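Local coordinates for trehalose synthase regulatory protein (Candida albicans, PDB 5HUS) that probably serves as a regulatory subunit of the trehalose synthase complex, its C-terminal domain being related to trehalose-phosphatases of the HAD superfamily, at residues A[54-59]-A[299-304]; A[100-105]-A[205-210]. All coordinates share one frame; numbering follows the deposited sequence.

How the contacts relate
The two contacts are separate: their centres lie 21 Å apart and their nearest atoms about 11 Å. Contact 1 joins two short helices, 53-59 and 297-304, on one side of the main mixed sheet. Contact 2, on its other side, sets helix 200-213 against the antiparallel end of the same sheet. Along the chain, 100-105 and 205-210 are nested within the loop that contact 1 closes, which brings the last helix of the domain back beside an early one. Both fit the layered α/β core of a HAD-type domain. Both are built of aliphatic side chains with no hydrogen bond across.

Contact 1: A[54-59]-A[299-304]; sequences SGLVRL and ELLCIL
The flat groups that meet here are two peptide carbonyls, with Leu-59 O 3.7 Å from Leu-301 O and no hydrogen bond between them. No ring takes part. Beside the carbonyls the contact is wholly aliphatic and centres on Leu-301, whose CB is directed toward helix 53-59 and whose side chain crosses Leu-56 and Leu-59 at about a right angle. Its CD1 lies 3.8 Å from Leu-59 CD1 and 3.9 Å from Leu-56 CD1, so a single methyl touches two residues three positions apart. The other branch of Leu-301, CD2, reaches Leu-56 CD1 at 4.0 Å. Such pairing of helices over one side of a largely parallel sheet suits the Rossmann-like core of HAD domains: Leu-300 and Leu-304 of 297-304 rest on Ser-249 and Leu-247 of strand 243-250. Leu-56 holds CG anti to its own N (chi1 174°), which carries the branch to Leu-301 although the CB does not aim there. Leu-59 touches along its length: besides its CD1, its CB lies 3.9 Å from Leu-301 CD1 and close to Leu-301 CB. Ile-51 of strand 50-51 touches both Leu-59 and Leu-301, while Val-57 turns from 299-304 to Tyr-89 and Ile-92.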
loop_
_atom_site.group_PDB
_atom_site.type_symbol
_atom_site.label_atom_id
_atom_site.label_comp_id
_atom_site.label_asym_id
_atom_site.label_seq_id
_atom_site.Cartn_x
_atom_site.Cartn_y
_atom_site.Cartn_z
ATOM N N SER A 54 4.778 -9.774 14.895
ATOM C CA SER A 54 5.649 -9.643 16.060
ATOM C C SER A 54 7.092 -9.347 15.656
ATOM O O SER A 54 7.778 -8.582 16.324
ATOM C CB SER A 54 5.596 -10.911 16.913
ATOM O OG SER A 54 5.960 -12.048 16.153
ATOM N N GLY A 55 7.543 -9.952 14.561
ATOM C CA GLY A 55 8.876 -9.709 14.045
ATOM C C GLY A 55 9.061 -8.277 13.579
ATOM O O GLY A 55 10.088 -7.654 13.840
ATOM N N LEU A 56 8.055 -7.759 12.884
ATOM C CA LEU A 56 8.057 -6.381 12.407
ATOM C C LEU A 56 8.179 -5.391 13.557
ATOM O O LEU A 56 8.988 -4.466 13.507
ATOM C CB LEU A 56 6.779 -6.096 11.610
ATOM C CG LEU A 56 6.569 -4.649 11.170
ATOM C CD1 LEU A 56 7.687 -4.222 10.228
ATOM C CD2 LEU A 56 5.202 -4.473 10.518
ATOM N N VAL A 57 7.373 -5.595 14.595
ATOM C CA VAL A 57 7.357 -4.698 15.743
ATOM C C VAL A 57 8.671 -4.786 16.508
ATOM O O VAL A 57 9.256 -3.766 16.877
ATOM C CB VAL A 57 6.191 -5.020 16.700
ATOM C CG1 VAL A 57 6.216 -4.087 17.899
ATOM C CG2 VAL A 57 4.859 -4.920 15.976
ATOM N N ARG A 58 9.130 -6.012 16.741
ATOM C CA ARG A 58 10.396 -6.240 17.435
ATOM C C ARG A 58 11.548 -5.564 16.708
ATOM O O ARG A 58 12.335 -4.833 17.315
ATOM C CB ARG A 58 10.671 -7.741 17.573
ATOM C CG ARG A 58 12.044 -8.079 18.144
ATOM C CD ARG A 58 12.210 -9.579 18.405
ATOM N NE ARG A 58 12.216 -10.375 17.178
ATOM C CZ ARG A 58 11.179 -11.084 16.740
ATOM N NH1 ARG A 58 10.046 -11.108 17.429
ATOM N NH2 ARG A 58 11.276 -11.777 15.613
ATOM N N LEU A 59 11.633 -5.789 15.403
ATOM C CA LEU A 59 12.744 -5.260 14.618
ATOM C C LEU A 59 12.689 -3.743 14.457
ATOM O O LEU A 59 13.672 -3.133 14.045
ATOM C CB LEU A 59 12.790 -5.930 13.245
ATOM C CG LEU A 59 13.321 -7.366 13.237
ATOM C CD1 LEU A 59 13.302 -7.930 11.827
ATOM C CD2 LEU A 59 14.727 -7.429 13.825
ATOM N N GLU A 299 17.419 -6.290 6.509
ATOM C CA GLU A 299 18.346 -5.192 6.298
ATOM C C GLU A 299 17.605 -3.860 6.320
ATOM O O GLU A 299 18.077 -2.885 6.912
ATOM C CB GLU A 299 19.096 -5.355 4.977
ATOM C CG GLU A 299 20.184 -4.304 4.785
ATOM C CD GLU A 299 20.874 -4.413 3.447
ATOM O OE1 GLU A 299 20.336 -5.102 2.552
ATOM O OE2 GLU A 299 21.956 -3.808 3.290
ATOM N N LEU A 300 16.443 -3.832 5.676
ATOM C CA LEU A 300 15.604 -2.641 5.664
ATOM C C LEU A 300 15.232 -2.223 7.081
ATOM O O LEU A 300 15.414 -1.070 7.459
ATOM C CB LEU A 300 14.337 -2.888 4.843
ATOM C CG LEU A 300 13.277 -1.786 4.876
ATOM C CD1 LEU A 300 13.783 -0.536 4.184
ATOM C CD2 LEU A 300 11.980 -2.272 4.232
ATOM N N LEU A 301 14.714 -3.168 7.861
ATOM C CA LEU A 301 14.224 -2.852 9.200
ATOM C C LEU A 301 15.369 -2.486 10.150
ATOM O O LEU A 301 15.211 -1.637 11.027
ATOM C CB LEU A 301 13.406 -4.021 9.761
ATOM C CG LEU A 301 12.153 -4.380 8.954
ATOM C CD1 LEU A 301 11.355 -5.500 9.611
ATOM C CD2 LEU A 301 11.280 -3.151 8.745
ATOM N N CYS A 302 16.524 -3.113 9.968
ATOM C CA CYS A 302 17.676 -2.810 10.815
ATOM C C CYS A 302 18.153 -1.375 10.606
ATOM O O CYS A 302 18.537 -0.691 11.556
ATOM C CB CYS A 302 18.809 -3.800 10.549
ATOM S SG CYS A 302 18.543 -5.411 11.330
ATOM N N ILE A 303 18.104 -0.914 9.362
ATOM C CA ILE A 303 18.450 0.468 9.059
ATOM C C ILE A 303 17.419 1.427 9.655
ATOM O O ILE A 303 17.780 2.413 10.295
ATOM C CB ILE A 303 18.558 0.702 7.541
ATOM C CG1 ILE A 303 19.773 -0.041 6.978
ATOM C CG2 ILE A 303 18.665 2.191 7.240
ATOM C CD1 ILE A 303 19.812 -0.102 5.462
ATOM N N LEU A 304 16.136 1.127 9.460
ATOM C CA LEU A 304 15.073 1.985 9.981
ATOM C C LEU A 304 15.046 2.033 11.507
ATOM O O LEU A 304 14.524 2.979 12.094
ATOM C CB LEU A 304 13.703 1.523 9.471
ATOM C CG LEU A 304 13.455 1.553 7.967
ATOM C CD1 LEU A 304 12.046 1.030 7.691
ATOM C CD2 LEU A 304 13.632 2.953 7.407
#

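Contact 2: A[100-105]-A[205-210]; sequences NFVKLI and IRLVLS
Val-102 and Val-208 meet methyl to methyl, CG1 of the strand residue 3.8 Å from CG2 of the helix residue, their side chains set at a slant. The same Val-102 CG1 also faces Leu-207 CD2 at 4.2 Å; with chi1 at 174° it stands anti to its backbone N, which brings it against two successive residues of the helix. Leu-104 joins more loosely, its CD2 4.5 Å from Leu-207 CD2. Nothing polar bridges the segments. In the next shell, Tyr-72 of strand 69-74 touches both Leu-104 and Val-208, and its hydroxyl is hydrogen-bonded to Ile-105 N, so one tyrosine packs on both partners and grips the chain just past the strand. Leu-22 of strand 20-26 lies against Val-208 and Leu-209. Backbone bonds to Leu-94 and Ile-111 hold 101-103 between its sheet neighbours, with a classic beta bulge setting Asn-100 and Phe-101 opposite Ala-96. Within the helix, Arg-206 O accepts Ser-210 OG at 2.8 Å, tilted 34° from the carbonyl plane, while Ser-210 N comes to Arg-206 O from the opposite face, so that one acceptor serves both the helical backbone bond and the serine side chain. The arrangement is that of a helix covering one face of the α/β core of a HAD-type domain, where an antiparallel hairpin extends the parallel strands.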
loop_
_atom_site.group_PDB
_atom_site.type_symbol
_atom_site.label_atom_id
_atom_site.label_comp_id
_atom_site.label_asym_id
_atom_site.label_seq_id
_atom_site.Cartn_x
_atom_site.Cartn_y
_atom_site.Cartn_z
ATOM N N ASN A 100 -7.981 1.469 0.992
ATOM C CA ASN A 100 -9.425 1.667 1.148
ATOM C C ASN A 100 -9.836 1.960 2.590
ATOM O O ASN A 100 -10.860 2.593 2.834
ATOM C CB ASN A 100 -10.187 0.443 0.632
ATOM C CG ASN A 100 -10.194 0.374 -0.873
ATOM O OD1 ASN A 100 -10.967 1.076 -1.535
ATOM N ND2 ASN A 100 -9.320 -0.460 -1.431
ATOM N N PHE A 101 -9.031 1.501 3.540
ATOM C CA PHE A 101 -9.323 1.691 4.962
ATOM C C PHE A 101 -8.071 2.062 5.732
ATOM O O PHE A 101 -7.008 1.520 5.476
ATOM C CB PHE A 101 -9.940 0.424 5.561
ATOM C CG PHE A 101 -11.103 -0.108 4.772
ATOM C CD1 PHE A 101 -12.366 0.451 4.907
ATOM C CD2 PHE A 101 -10.928 -1.159 3.883
ATOM C CE1 PHE A 101 -13.439 -0.034 4.168
ATOM C CE2 PHE A 101 -11.993 -1.647 3.140
ATOM C CZ PHE A 101 -13.252 -1.084 3.285
ATOM N N VAL A 102 -8.206 2.990 6.674
ATOM C CA VAL A 102 -7.071 3.489 7.442
ATOM C C VAL A 102 -7.381 3.454 8.929
ATOM O O VAL A 102 -8.422 3.958 9.360
ATOM C CB VAL A 102 -6.697 4.942 7.057
ATOM C CG1 VAL A 102 -5.603 5.479 7.995
ATOM C CG2 VAL A 102 -6.251 5.019 5.598
ATOM N N LYS A 103 -6.481 2.860 9.708
ATOM C CA LYS A 103 -6.575 2.956 11.158
ATOM C C LYS A 103 -5.369 3.748 11.663
ATOM O O LYS A 103 -4.245 3.243 11.727
ATOM C CB LYS A 103 -6.664 1.565 11.811
ATOM C CG LYS A 103 -6.700 1.605 13.331
ATOM C CD LYS A 103 -7.019 0.226 13.927
ATOM C CE LYS A 103 -8.482 -0.133 13.708
ATOM N NZ LYS A 103 -8.891 -1.375 14.442
ATOM N N LEU A 104 -5.620 5.016 11.974
ATOM C CA LEU A 104 -4.595 5.911 12.490
ATOM C C LEU A 104 -4.039 5.384 13.801
ATOM O O LEU A 104 -4.728 4.681 14.536
ATOM C CB LEU A 104 -5.168 7.313 12.687
ATOM C CG LEU A 104 -5.769 7.972 11.445
ATOM C CD1 LEU A 104 -6.550 9.219 11.832
ATOM C CD2 LEU A 104 -4.691 8.307 10.429
ATOM N N ILE A 105 -2.791 5.726 14.092
ATOM C CA ILE A 105 -2.146 5.264 15.317
ATOM C C ILE A 105 -2.957 5.705 16.536
ATOM O O ILE A 105 -3.300 6.883 16.673
ATOM C CB ILE A 105 -0.702 5.790 15.404
ATOM C CG1 ILE A 105 0.153 5.169 14.297
ATOM C CG2 ILE A 105 -0.093 5.475 16.748
ATOM C CD1 ILE A 105 1.474 5.904 14.054
ATOM N N ILE A 205 -2.186 7.493 1.454
ATOM C CA ILE A 205 -0.940 8.096 1.896
ATOM C C ILE A 205 -1.162 9.588 2.143
ATOM O O ILE A 205 -0.747 10.126 3.165
ATOM C CB ILE A 205 0.193 7.877 0.872
ATOM C CG1 ILE A 205 0.602 6.396 0.869
ATOM C CG2 ILE A 205 1.406 8.778 1.212
ATOM C CD1 ILE A 205 1.578 6.015 -0.222
ATOM N N ARG A 206 -1.866 10.238 1.222
ATOM C CA ARG A 206 -2.168 11.658 1.368
ATOM C C ARG A 206 -2.999 11.917 2.620
ATOM O O ARG A 206 -2.768 12.891 3.325
ATOM C CB ARG A 206 -2.901 12.184 0.131
ATOM C CG ARG A 206 -3.351 13.635 0.268
ATOM C CD ARG A 206 -4.008 14.143 -1.011
ATOM N NE ARG A 206 -5.264 13.464 -1.310
ATOM C CZ ARG A 206 -6.006 13.706 -2.387
ATOM N NH1 ARG A 206 -5.618 14.617 -3.272
ATOM N NH2 ARG A 206 -7.135 13.035 -2.581
ATOM N N LEU A 207 -3.949 11.032 2.902
ATOM C CA LEU A 207 -4.788 11.162 4.093
ATOM C C LEU A 207 -3.970 11.030 5.380
ATOM O O LEU A 207 -4.091 11.847 6.296
ATOM C CB LEU A 207 -5.916 10.116 4.060
ATOM C CG LEU A 207 -6.939 10.077 5.203
ATOM C CD1 LEU A 207 -8.241 9.465 4.706
ATOM C CD2 LEU A 207 -6.441 9.283 6.416
ATOM N N VAL A 208 -3.152 9.986 5.460
ATOM C CA VAL A 208 -2.313 9.782 6.638
ATOM C C VAL A 208 -1.344 10.948 6.817
ATOM O O VAL A 208 -1.200 11.479 7.918
ATOM C CB VAL A 208 -1.545 8.449 6.542
ATOM C CG1 VAL A 208 -0.534 8.327 7.671
ATOM C CG2 VAL A 208 -2.536 7.281 6.572
ATOM N N LEU A 209 -0.711 11.362 5.726
ATOM C CA LEU A 209 0.188 12.510 5.768
ATOM C C LEU A 209 -0.542 13.762 6.266
ATOM O O LEU A 209 -0.036 14.453 7.152
ATOM C CB LEU A 209 0.814 12.755 4.395
ATOM C CG LEU A 209 1.707 13.992 4.253
ATOM C CD1 LEU A 209 2.838 13.979 5.273
ATOM C CD2 LEU A 209 2.265 14.067 2.842
ATOM N N SER A 210 -1.733 14.028 5.734
ATOM C CA SER A 210 -2.524 15.188 6.156
ATOM C C SER A 210 -2.847 15.166 7.646
ATOM O O SER A 210 -2.779 16.192 8.314
ATOM C CB SER A 210 -3.833 15.277 5.353
ATOM O OG SER A 210 -3.568 15.474 3.975
#